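Local coordinates for protein type II restriction enzyme NlaIV (Neisseria lactamica, PDB 6QM2) that cleaves double-stranded DNA at the sequence 5'-GGNNCC-3', cutting in the middle of the site to leave blunt ends with terminal 5'-phosphates, at residues T201-Q204 with T208-N211; N161-V164 with H170-R173; G56-R59 with E64-V67; L191-S196 with H241-K246. All coordinates share one frame; numbering follows the deposited sequence.

Contact 1. Residues T201-Q204 with T208-N211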
# COMPACT_ATOMS: atom_id res chain seq x y z
N THR A 201 12.74 31.05 -3.97
CA THR A 201 11.85 30.05 -4.57
C THR A 201 10.41 30.55 -4.69
O THR A 201 9.73 30.22 -5.67
CB THR A 201 11.86 28.72 -3.78
OG1 THR A 201 13.21 28.29 -3.59
CG2 THR A 201 11.10 27.63 -4.52
N VAL A 202 9.95 31.33 -3.71
CA VAL A 202 8.61 31.93 -3.77
C VAL A 202 8.46 32.77 -5.04
O VAL A 202 7.45 32.66 -5.73
CB VAL A 202 8.29 32.78 -2.50
CG1 VAL A 202 7.04 33.62 -2.69
CG2 VAL A 202 8.11 31.89 -1.28
N TYR A 203 9.47 33.58 -5.35
CA TYR A 203 9.46 34.41 -6.56
C TYR A 203 9.66 33.61 -7.84
O TYR A 203 9.00 33.88 -8.85
CB TYR A 203 10.54 35.50 -6.47
CG TYR A 203 10.61 36.37 -7.70
CD1 TYR A 203 9.53 37.16 -8.09
CD2 TYR A 203 11.76 36.41 -8.49
CE1 TYR A 203 9.59 37.95 -9.22
CE2 TYR A 203 11.83 37.20 -9.62
CZ TYR A 203 10.74 37.98 -9.98
OH TYR A 203 10.81 38.76 -11.10
N GLN A 204 10.59 32.64 -7.80
CA GLN A 204 10.87 31.75 -8.94
C GLN A 204 9.64 30.99 -9.40
O GLN A 204 9.38 30.86 -10.59
CB GLN A 204 11.98 30.75 -8.59
CG GLN A 204 13.37 31.36 -8.45
CD GLN A 204 14.41 30.37 -7.95
OE1 GLN A 204 14.08 29.27 -7.49
NE2 GLN A 204 15.68 30.76 -8.03
N THR A 208 3.46 30.88 -6.58
CA THR A 208 3.61 31.66 -5.35
C THR A 208 4.19 33.07 -5.56
O THR A 208 4.49 33.77 -4.59
CB THR A 208 4.48 30.88 -4.34
OG1 THR A 208 5.77 30.65 -4.90
CG2 THR A 208 3.85 29.54 -4.01
N ARG A 209 4.32 33.51 -6.81
CA ARG A 209 4.94 34.80 -7.12
C ARG A 209 4.14 36.01 -6.62
O ARG A 209 4.72 37.05 -6.31
CB ARG A 209 5.17 34.93 -8.63
CG ARG A 209 6.02 36.13 -9.05
CD ARG A 209 6.40 36.03 -10.51
NE ARG A 209 7.30 34.90 -10.75
CZ ARG A 209 7.44 34.23 -11.90
NH1 ARG A 209 6.73 34.56 -12.99
NH2 ARG A 209 8.29 33.22 -11.97
N HIS A 210 2.81 35.87 -6.55
CA HIS A 210 1.91 36.95 -6.11
C HIS A 210 2.23 37.51 -4.72
O HIS A 210 1.98 38.69 -4.47
CB HIS A 210 0.43 36.54 -6.20
CG HIS A 210 0.05 35.40 -5.29
ND1 HIS A 210 -0.06 34.10 -5.73
CD2 HIS A 210 -0.25 35.38 -3.97
CE1 HIS A 210 -0.41 33.32 -4.72
NE2 HIS A 210 -0.52 34.07 -3.64
N ASN A 211 2.76 36.68 -3.82
CA ASN A 211 3.14 37.13 -2.46
C ASN A 211 4.66 37.04 -2.21
O ASN A 211 5.11 36.78 -1.09
CB ASN A 211 2.30 36.44 -1.36
CG ASN A 211 2.37 34.91 -1.39
OD1 ASN A 211 3.06 34.31 -2.21
ND2 ASN A 211 1.64 34.28 -0.48
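Thr208 and Arg209 turn their side chains back on the last turn of helix 191-204, a short-range polar contact between the helix and the loop that follows it. Three successive backbone carbonyls are the acceptors. Thr208 OG1 donates to Val202 O over 2.7 Å, lying in the carbonyl plane on a lone pair. Its first torsion (chi1 60°) sets OG1 between the backbone N and the carbonyl carbon, from where it reaches the helix. Arg209 reaches further along. Its NE meets Tyr203 O at 2.7 Å with a nearly straight N-H...O angle of 169°, and the acceptor lies in the guanidinium plane. NH2, on the same edge, adds only weak bonds, to Tyr203 O at 3.3 Å and to Gln204 O at 2.9 Å. On the way, Arg209 CG passes Tyr203 CD1 at 3.8 Å; the guanidinium and ring planes stand 55° apart, and the cation-pi distance is too long for more than slight attraction. Val202 and Thr208 also pack on Phe107 of helix 107-116. Side-chain donors meeting carbonyls at the close of a helix are characteristic of a helix C-terminus, where backbone N-H partners run out.

Contact 2. Residues N161-V164 with H170-R173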
# COMPACT_ATOMS: atom_id res chain seq x y z
N ASN A 161 15.71 22.52 -3.36
CA ASN A 161 15.44 21.23 -4.00
C ASN A 161 13.95 20.91 -3.98
O ASN A 161 13.36 20.75 -2.91
CB ASN A 161 16.22 20.09 -3.34
CG ASN A 161 16.10 18.78 -4.10
OD1 ASN A 161 16.00 18.76 -5.33
ND2 ASN A 161 16.12 17.67 -3.37
N LEU A 162 13.37 20.81 -5.17
CA LEU A 162 11.94 20.65 -5.36
C LEU A 162 11.62 19.44 -6.23
O LEU A 162 12.48 18.88 -6.91
CB LEU A 162 11.38 21.88 -6.06
CG LEU A 162 11.39 23.17 -5.26
CD1 LEU A 162 11.21 24.35 -6.20
CD2 LEU A 162 10.31 23.15 -4.18
N GLN A 163 10.34 19.07 -6.17
CA GLN A 163 9.73 18.11 -7.07
C GLN A 163 8.96 18.98 -8.04
O GLN A 163 7.95 19.59 -7.68
CB GLN A 163 8.84 17.15 -6.25
CG GLN A 163 7.68 16.45 -6.95
CD GLN A 163 6.68 15.88 -5.96
OE1 GLN A 163 5.47 16.07 -6.09
NE2 GLN A 163 7.18 15.19 -4.93
N VAL A 164 9.47 19.10 -9.26
CA VAL A 164 8.83 19.88 -10.31
C VAL A 164 8.42 18.93 -11.44
O VAL A 164 9.22 18.11 -11.88
CB VAL A 164 9.76 20.98 -10.86
CG1 VAL A 164 9.01 21.93 -11.79
CG2 VAL A 164 10.41 21.76 -9.71
N HIS A 170 5.80 21.29 -6.79
CA HIS A 170 5.04 20.54 -5.78
C HIS A 170 5.78 20.54 -4.44
O HIS A 170 5.79 21.56 -3.75
CB HIS A 170 4.73 19.13 -6.29
CG HIS A 170 3.67 19.10 -7.34
ND1 HIS A 170 2.37 19.48 -7.09
CD2 HIS A 170 3.72 18.75 -8.64
CE1 HIS A 170 1.67 19.37 -8.20
NE2 HIS A 170 2.46 18.93 -9.16
N LYS A 171 6.42 19.43 -4.07
CA LYS A 171 6.93 19.25 -2.71
C LYS A 171 8.40 19.60 -2.57
O LYS A 171 9.18 19.41 -3.49
CB LYS A 171 6.70 17.81 -2.26
CG LYS A 171 5.23 17.44 -2.28
CD LYS A 171 4.89 16.30 -1.32
CE LYS A 171 3.40 16.26 -1.05
NZ LYS A 171 3.08 15.21 -0.05
N ILE A 172 8.76 20.11 -1.40
CA ILE A 172 10.16 20.31 -1.05
C ILE A 172 10.72 18.91 -0.82
O ILE A 172 10.08 18.08 -0.18
CB ILE A 172 10.32 21.19 0.21
CG1 ILE A 172 9.82 22.62 -0.07
CG2 ILE A 172 11.77 21.22 0.69
CD1 ILE A 172 9.52 23.43 1.17
N ARG A 173 11.90 18.66 -1.38
CA ARG A 173 12.50 17.34 -1.38
C ARG A 173 13.81 17.38 -0.60
O ARG A 173 14.58 18.34 -0.71
CB ARG A 173 12.75 16.88 -2.82
CG ARG A 173 11.51 16.41 -3.58
CD ARG A 173 10.98 15.06 -3.11
NE ARG A 173 12.01 14.02 -3.13
CZ ARG A 173 11.82 12.74 -2.79
NH1 ARG A 173 10.62 12.29 -2.42
NH2 ARG A 173 12.85 11.89 -2.84
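Gln163, Arg173 and His170 bury the most surface where strands 162-165 and 168-172 pair as an antiparallel beta hairpin; the short segments run 4.8 Å apart at 162°. Gln163 is gripped through its backbone at both ends: its N donates to Lys171 O (2.9 Å), and its O accepts from His170 N (2.9 Å). Its extended side chain lies alongside Lys171, pointing the same way, with NE2 3.8 Å from Lys171 CB, while OE1 turns to His170 CB; the amide and imidazole planes are 48° apart. Beyond the strand ends, Arg173 N donates to Asn161 O at 3.0 Å with an angle of 172°, and Asn161 ND2 returns a weak bond to Arg173 O. Arg173 CG, set anti to the carbonyl carbon by chi1, rests 3.8 Å from Gln163 CB; bends at chi2 and chi3 then lead the chain off to Asp103 and Gly101, which bind NH1. Leu162 and Ile172 form the non-hydrogen-bonded pair, with Leu162 CD2 4.2 Å from Ile172 CG1. That pair faces Phe107 of helix 107-116, and helix 191-204 meets it through Thr201 and Ile198; strand 168-172 is central in its sheet, between 162-165 and the short strand 105-106.

Contact 3. Residues G56-R59 with E64-V67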
# COMPACT_ATOMS: atom_id res chain seq x y z
N GLY A 56 3.54 4.28 19.84
CA GLY A 56 3.42 3.22 20.84
C GLY A 56 4.55 3.19 21.86
O GLY A 56 4.32 2.89 23.03
N TRP A 57 5.77 3.49 21.41
CA TRP A 57 6.95 3.55 22.28
C TRP A 57 6.88 4.69 23.29
O TRP A 57 7.24 4.52 24.45
CB TRP A 57 8.22 3.69 21.44
CG TRP A 57 9.51 3.81 22.20
CD1 TRP A 57 10.34 2.79 22.55
CD2 TRP A 57 10.13 5.01 22.66
NE1 TRP A 57 11.44 3.28 23.21
CE2 TRP A 57 11.34 4.64 23.29
CE3 TRP A 57 9.79 6.37 22.61
CZ2 TRP A 57 12.21 5.57 23.87
CZ3 TRP A 57 10.65 7.31 23.18
CH2 TRP A 57 11.85 6.90 23.80
N LEU A 58 6.46 5.86 22.82
CA LEU A 58 6.22 7.00 23.71
C LEU A 58 5.11 6.67 24.72
O LEU A 58 5.28 6.90 25.92
CB LEU A 58 5.81 8.24 22.91
CG LEU A 58 6.83 8.89 21.97
CD1 LEU A 58 6.12 9.87 21.05
CD2 LEU A 58 7.95 9.58 22.74
N ARG A 59 4.01 6.10 24.23
CA ARG A 59 2.84 5.82 25.06
C ARG A 59 3.12 4.73 26.11
O ARG A 59 2.56 4.78 27.21
CB ARG A 59 1.64 5.45 24.16
CG ARG A 59 0.26 5.79 24.73
CD ARG A 59 -0.78 6.00 23.63
NE ARG A 59 -0.65 5.02 22.55
CZ ARG A 59 -0.32 5.26 21.28
NH1 ARG A 59 -0.10 6.50 20.82
NH2 ARG A 59 -0.24 4.24 20.43
N GLU A 64 4.81 12.18 27.62
CA GLU A 64 3.69 13.09 27.43
C GLU A 64 3.75 13.64 26.01
O GLU A 64 4.81 14.10 25.58
CB GLU A 64 3.83 14.21 28.47
CG GLU A 64 2.54 14.91 28.86
CD GLU A 64 2.71 15.78 30.10
OE1 GLU A 64 3.28 15.29 31.10
OE2 GLU A 64 2.26 16.95 30.07
N PHE A 65 2.64 13.57 25.28
CA PHE A 65 2.55 14.16 23.93
C PHE A 65 1.12 14.30 23.40
O PHE A 65 0.20 13.66 23.90
CB PHE A 65 3.37 13.36 22.91
CG PHE A 65 2.82 11.98 22.64
CD1 PHE A 65 1.85 11.77 21.66
CD2 PHE A 65 3.28 10.88 23.36
CE1 PHE A 65 1.35 10.51 21.42
CE2 PHE A 65 2.78 9.62 23.12
CZ PHE A 65 1.81 9.43 22.15
N ASP A 66 0.98 15.12 22.37
CA ASP A 66 -0.22 15.18 21.54
C ASP A 66 0.14 14.78 20.12
O ASP A 66 1.30 14.87 19.71
CB ASP A 66 -0.83 16.58 21.55
CG ASP A 66 -1.65 16.87 22.79
OD1 ASP A 66 -2.19 15.93 23.41
OD2 ASP A 66 -1.77 18.06 23.15
N VAL A 67 -0.88 14.37 19.36
CA VAL A 67 -0.71 13.97 17.96
C VAL A 67 -1.28 15.03 17.04
O VAL A 67 -2.24 15.73 17.38
CB VAL A 67 -1.36 12.60 17.63
CG1 VAL A 67 -0.59 11.48 18.33
CG2 VAL A 67 -2.84 12.55 18.00
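Leu58 lays its CD1 methyl over one face of the Phe65 ring, 4.1 Å from the centroid and 24° off the ring normal, a CH-pi contact displaced toward the rim. It fastens the end of helix 44-60 to the chain entering strand 66-67, within this chain an edge strand of the mixed sheet of a PD-(D/E)XK clan nuclease; a helix lying against a mixed sheet is consistent with that fold. The backbones themselves stay well separated, the nearest CA atoms, those of Leu58 and Glu64, being 7.6 Å apart, and no hydrogen bond crosses. The two side chains therefore bridge the gap. Phe65 does so with its CG between the backbone N and the carbonyl carbon (chi1 67°), which projects the ring at the helix. Leu58 CB sits on the same side of the ring plane as CD1 but beyond the rim, beside CE2 and 3.7 Å from Phe65 CD2. Arg59 arrives differently: a bend at chi3 brings NH1 to the ring edge, 3.7 Å from Phe65 CZ, with guanidinium and ring planes 56° apart, so the cation meets the rim and not the pi face. Phe77 of the adjoining strand packs edge-to-face with Phe65, while Leu58 also touches Ile12 of helix 9-18 and Ile63. The neighbouring Trp57 takes no part in the pair and packs on Val36 of the second subunit, placing the contact close to the dimer interface. The ring edge also faces the helix backbone itself: Arg59 N lies near the ring plane, 3.9 Å from Phe65 CE2.

Contact 4. Residues L191-S196 with H241-K246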
# COMPACT_ATOMS: atom_id res chain seq x y z
N LEU A 191 19.88 27.95 9.29
CA LEU A 191 18.48 28.32 9.09
C LEU A 191 18.30 29.50 8.13
O LEU A 191 17.43 29.47 7.27
CB LEU A 191 17.82 28.64 10.43
CG LEU A 191 16.40 29.21 10.43
CD1 LEU A 191 15.45 28.26 9.72
CD2 LEU A 191 15.93 29.46 11.85
N GLU A 192 19.13 30.53 8.28
CA GLU A 192 18.97 31.77 7.50
C GLU A 192 19.10 31.50 6.00
O GLU A 192 18.33 32.05 5.20
CB GLU A 192 19.99 32.84 7.93
CG GLU A 192 19.72 33.49 9.28
CD GLU A 192 20.27 32.72 10.48
OE1 GLU A 192 20.90 31.66 10.30
OE2 GLU A 192 20.07 33.19 11.63
N ASP A 193 20.06 30.64 5.63
CA ASP A 193 20.28 30.28 4.22
C ASP A 193 19.12 29.48 3.65
O ASP A 193 18.67 29.76 2.54
CB ASP A 193 21.59 29.49 4.07
CG ASP A 193 22.84 30.33 4.33
OD1 ASP A 193 22.73 31.55 4.59
OD2 ASP A 193 23.96 29.77 4.28
N PHE A 194 18.63 28.48 4.40
CA PHE A 194 17.42 27.73 4.04
C PHE A 194 16.24 28.68 3.76
O PHE A 194 15.58 28.57 2.73
CB PHE A 194 17.05 26.73 5.15
CG PHE A 194 15.72 26.03 4.95
CD1 PHE A 194 15.63 24.91 4.14
CD2 PHE A 194 14.57 26.49 5.58
CE1 PHE A 194 14.41 24.26 3.96
CE2 PHE A 194 13.35 25.85 5.40
CZ PHE A 194 13.27 24.73 4.59
N VAL A 195 16.01 29.62 4.67
CA VAL A 195 14.92 30.57 4.53
C VAL A 195 15.15 31.48 3.32
O VAL A 195 14.20 31.80 2.60
CB VAL A 195 14.71 31.40 5.82
CG1 VAL A 195 13.68 32.51 5.61
CG2 VAL A 195 14.27 30.50 6.98
N SER A 196 16.41 31.88 3.10
CA SER A 196 16.77 32.67 1.92
C SER A 196 16.42 31.93 0.63
O SER A 196 15.93 32.55 -0.32
CB SER A 196 18.26 33.03 1.91
OG SER A 196 18.60 33.76 0.74
N HIS A 241 26.19 30.74 -4.45
CA HIS A 241 27.45 30.07 -4.81
C HIS A 241 27.86 28.93 -3.87
O HIS A 241 28.45 27.94 -4.31
CB HIS A 241 28.60 31.08 -4.94
CG HIS A 241 29.02 31.71 -3.65
ND1 HIS A 241 29.87 31.09 -2.76
CD2 HIS A 241 28.71 32.91 -3.10
CE1 HIS A 241 30.06 31.88 -1.71
NE2 HIS A 241 29.37 32.99 -1.90
N LYS A 242 27.55 29.05 -2.58
CA LYS A 242 27.85 28.01 -1.59
C LYS A 242 27.11 26.69 -1.85
O LYS A 242 27.58 25.63 -1.43
CB LYS A 242 27.52 28.48 -0.17
CG LYS A 242 28.32 29.68 0.32
CD LYS A 242 28.16 29.89 1.83
CE LYS A 242 26.76 30.33 2.21
NZ LYS A 242 26.62 30.57 3.67
N TYR A 243 25.96 26.78 -2.52
CA TYR A 243 25.03 25.65 -2.70
C TYR A 243 24.86 25.13 -4.14
O TYR A 243 24.36 24.02 -4.34
CB TYR A 243 23.68 26.04 -2.08
CG TYR A 243 23.82 26.42 -0.62
CD1 TYR A 243 24.21 25.46 0.33
CD2 TYR A 243 23.61 27.73 -0.18
CE1 TYR A 243 24.36 25.80 1.66
CE2 TYR A 243 23.76 28.07 1.16
CZ TYR A 243 24.13 27.10 2.08
OH TYR A 243 24.29 27.41 3.42
N LYS A 244 25.29 25.92 -5.13
CA LYS A 244 25.22 25.53 -6.54
C LYS A 244 26.57 24.94 -6.96
O LYS A 244 27.43 24.70 -6.11
CB LYS A 244 24.87 26.75 -7.41
CG LYS A 244 23.54 27.41 -7.08
CD LYS A 244 22.34 26.64 -7.60
CE LYS A 244 21.09 27.50 -7.51
NZ LYS A 244 19.87 26.82 -8.03
N LYS A 245 26.74 24.70 -8.26
CA LYS A 245 28.03 24.33 -8.85
C LYS A 245 28.74 25.61 -9.31
O LYS A 245 29.88 25.86 -8.93
CB LYS A 245 27.87 23.38 -10.04
CG LYS A 245 27.17 22.05 -9.77
CD LYS A 245 25.64 22.11 -9.71
CE LYS A 245 24.99 22.79 -10.91
NZ LYS A 245 23.50 22.75 -10.85
N LYS A 246 28.05 26.40 -10.15
CA LYS A 246 28.58 27.65 -10.71
C LYS A 246 27.54 28.76 -10.55
O LYS A 246 27.24 29.52 -11.47
CB LYS A 246 28.95 27.47 -12.19
CG LYS A 246 30.05 26.45 -12.45
CD LYS A 246 29.87 25.71 -13.77
CE LYS A 246 30.54 24.34 -13.74
NZ LYS A 246 30.13 23.52 -14.91
OXT LYS A 246 26.96 28.93 -9.47
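Asp193, in the first turn of helix 191-204, binds Lys242 and Tyr243 of the C-terminal tail, a buried salt bridge and hydrogen bond sharing one carboxylate oxygen. This bifurcated acceptor ties the tail after helix 236-239 to the start of helix 191-204, joining segments 44 residues apart, a span that holds helices 215-227 and 236-239. Starting at the root, Asp193 CB packs against the tyrosine, 3.9 Å from Tyr243 CE2. With CG anti to the carbonyl carbon (chi1 -68°), the carboxylate swings toward the tail, and CG lies 3.4 Å from Tyr243 OH. OD1 faces Lys242 NZ only at a distance, 4.1 Å. OD2 does the work. Tyr243 OH donates to its anti lone pair, and Lys242 NZ comes to its syn side, 2.8 Å away and 19° out of the carboxylate plane; the donors thus reach OD2 from different directions. OD2 lies near the plane of the tyrosine ring, at its edge, the carboxylate being turned 75° against that ring. The lysine bends at chi3 to get there, with its CE 3.5 Å from OD2, and its CB lies over one face of the Tyr243 ring. Glu189 reinforces the cluster, its OE1 making a second salt bridge to Lys242 NZ. Trp236 and Ile239 of helix 236-239 cover Tyr243 and Asp193, respectively. Such surroundings would probably hold Asp193 ionised. Tyr243 OH accepts from Glu189 N and donates to Asp193 OD2, 2.5 Å away.

Contacts 1 and 4 grip the same helix, 191-204, near its two ends: contact 4 with a buried aspartate that takes a lysine and a buried tyrosine, contact 1 with backbone carbonyls meeting one buried side chain, Thr208, and one exposed, Arg209. Contact 1 lies inside the loop that contact 4 closes. Contact 2 relies on backbone bonds between antiparallel strands and adjoins contact 1, Thr201 CG2 lying 3.7 Å from Leu162 CD1. Contact 3 stands apart, its centre about 37 Å from that of contact 1. Its chemistry is largely apolar, with an arginine at the ring edge, and it alone has no hydrogen bond across; contact 4 is the buried one, the other three partly buried.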